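Local coordinates for protein putative polyketide synthase (Brevibacillus brevis, PDB 6HP2) that transfers methyl groups from S-adenosyl-L-methionine to oxygen, as the O-methyltransferase domain of a trans-AT polyketide synthase probably involved in making the antibiotic bacillaene, at residues Met59-Leu64 and Val265-Tyr269. Numbering follows the deposited sequence.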
loop_
_atom_site.group_PDB
_atom_site.type_symbol
_atom_site.label_atom_id
_atom_site.label_comp_id
_atom_site.label_asym_id
_atom_site.label_seq_id
_atom_site.Cartn_x
_atom_site.Cartn_y
_atom_site.Cartn_z
ATOM N N MET A 59 18.039 -0.184 8.358
ATOM C CA MET A 59 16.802 0.526 8.096
ATOM C C MET A 59 16.288 1.205 9.353
ATOM O O MET A 59 15.767 2.305 9.269
ATOM C CB MET A 59 15.740 -0.428 7.539
ATOM C CG MET A 59 14.440 0.265 7.163
ATOM S SD MET A 59 14.715 1.379 5.730
ATOM C CE MET A 59 14.864 0.165 4.421
ATOM N N SER A 60 16.404 0.560 10.524
ATOM C CA SER A 60 15.875 1.165 11.747
ATOM C C SER A 60 16.613 2.468 12.070
ATOM O O SER A 60 16.007 3.432 12.532
ATOM C CB SER A 60 15.989 0.178 12.929
ATOM O OG SER A 60 17.319 -0.244 13.104
ATOM N N ARG A 61 17.938 2.494 11.885
ATOM C CA ARG A 61 18.695 3.732 12.103
ATOM C C ARG A 61 18.235 4.834 11.155
ATOM O O ARG A 61 18.000 5.972 11.566
ATOM C CB ARG A 61 20.164 3.462 11.912
ATOM C CG ARG A 61 20.815 2.799 13.135
ATOM C CD ARG A 61 22.274 2.457 12.892
ATOM N NE ARG A 61 22.860 1.783 14.049
ATOM C CZ ARG A 61 22.651 0.507 14.365
ATOM N NH1 ARG A 61 21.853 -0.248 13.621
ATOM N NH2 ARG A 61 23.237 -0.016 15.434
ATOM N N VAL A 62 18.022 4.484 9.890
ATOM C CA VAL A 62 17.659 5.467 8.883
ATOM C C VAL A 62 16.251 6.003 9.109
ATOM O O VAL A 62 16.011 7.207 8.952
ATOM C CB VAL A 62 17.794 4.846 7.483
ATOM C CG1 VAL A 62 17.270 5.812 6.464
ATOM C CG2 VAL A 62 19.250 4.502 7.229
ATOM N N ILE A 63 15.299 5.113 9.432
ATOM C CA ILE A 63 13.915 5.518 9.609
ATOM C C ILE A 63 13.739 6.278 10.911
ATOM O O ILE A 63 12.973 7.242 10.976
ATOM C CB ILE A 63 12.981 4.301 9.547
ATOM C CG1 ILE A 63 12.995 3.674 8.155
ATOM C CG2 ILE A 63 11.590 4.722 9.959
ATOM C CD1 ILE A 63 12.589 4.627 7.043
ATOM N N LEU A 64 14.397 5.834 11.975
ATOM C CA LEU A 64 14.177 6.402 13.306
ATOM C C LEU A 64 15.063 7.600 13.600
ATOM O O LEU A 64 14.872 8.253 14.635
ATOM C CB LEU A 64 14.406 5.328 14.389
ATOM C CG LEU A 64 13.450 4.122 14.366
ATOM C CD1 LEU A 64 13.791 3.156 15.551
ATOM C CD2 LEU A 64 11.976 4.566 14.428
ATOM N N VAL A 265 9.584 5.845 20.958
ATOM C CA VAL A 265 10.214 5.467 19.697
ATOM C C VAL A 265 10.238 3.953 19.534
ATOM O O VAL A 265 9.979 3.421 18.441
ATOM C CB VAL A 265 11.632 6.062 19.617
ATOM C CG1 VAL A 265 12.382 5.497 18.384
ATOM C CG2 VAL A 265 11.591 7.539 19.577
ATOM N N GLN A 266 10.549 3.235 20.617
ATOM C CA GLN A 266 10.660 1.777 20.568
ATOM C C GLN A 266 9.319 1.122 20.259
ATOM O O GLN A 266 9.275 0.072 19.612
ATOM C CB GLN A 266 11.219 1.274 21.910
ATOM C CG GLN A 266 11.564 -0.157 22.003
ATOM C CD GLN A 266 12.214 -0.510 23.332
ATOM O OE1 GLN A 266 12.681 0.370 24.063
ATOM N NE2 GLN A 266 12.264 -1.804 23.646
ATOM N N ASP A 267 8.216 1.732 20.690
ATOM C CA ASP A 267 6.915 1.087 20.550
ATOM C C ASP A 267 6.412 1.132 19.113
ATOM O O ASP A 267 5.767 0.186 18.655
ATOM C CB ASP A 267 5.901 1.749 21.483
ATOM C CG ASP A 267 6.093 1.350 22.932
ATOM O OD1 ASP A 267 6.561 0.213 23.175
ATOM O OD2 ASP A 267 5.779 2.175 23.827
ATOM N N LEU A 268 6.679 2.222 18.388
ATOM C CA LEU A 268 6.129 2.367 17.050
ATOM C C LEU A 268 6.847 1.499 16.016
ATOM O O LEU A 268 6.229 1.098 15.018
ATOM C CB LEU A 268 6.181 3.831 16.612
ATOM C CG LEU A 268 7.527 4.544 16.483
ATOM C CD1 LEU A 268 8.241 4.144 15.238
ATOM C CD2 LEU A 268 7.348 6.092 16.527
ATOM N N TYR A 269 8.128 1.189 16.230
ATOM C CA TYR A 269 8.887 0.393 15.271
ATOM C C TYR A 269 8.774 -1.110 15.512
ATOM O O TYR A 269 9.184 -1.911 14.643
ATOM C CB TYR A 269 10.374 0.788 15.292
ATOM C CG TYR A 269 11.100 0.415 14.020
ATOM C CD1 TYR A 269 10.951 1.158 12.875
ATOM C CD2 TYR A 269 11.908 -0.683 13.971
ATOM C CE1 TYR A 269 11.576 0.788 11.686
ATOM C CE2 TYR A 269 12.531 -1.061 12.816
ATOM C CZ TYR A 269 12.383 -0.279 11.668
ATOM O OH TYR A 269 13.005 -0.619 10.497
#
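Tyr269 reaches across from helix 263-281 and lodges its ring as a knob among Met59, Ser60, Ile63 and Leu64 of helix 59-64. A chi1 of -158°, roughly anti to the backbone N, swings the ring toward the other helix, and its length suits segment axes 11.9 Å apart at their closest. Small Ser60 lets the ring come close: its CB lies 3.7 Å from Tyr269 CE2, while its OG is hydrogen-bonded to Asp251. Tyr269 OH ends 3.7 Å from Met59 CG and also close to the backbone of Ser60; the thioether chain crosses the tyrosine at about a right angle, then bends away. Ile63 CG2 adds a looser apolar touch at 4.3 Å from Tyr269 CE1.

Leu64 completes the contact. Its CD2 lies 3.9 Å from Tyr269 CD1, oblique to the ring, and also meets Leu268 CD1 at 3.8 Å. The other branch, CD1, packs against Val265 CG1 at 3.9 Å, the two side chains running past each other in opposite directions. Tyr269 is a single knob-into-hole where the short segments meet at 117°, joining the first helix modelled in this domain to the helical region between strands 233-240 and 284-293 of the Rossmann-like methyltransferase fold.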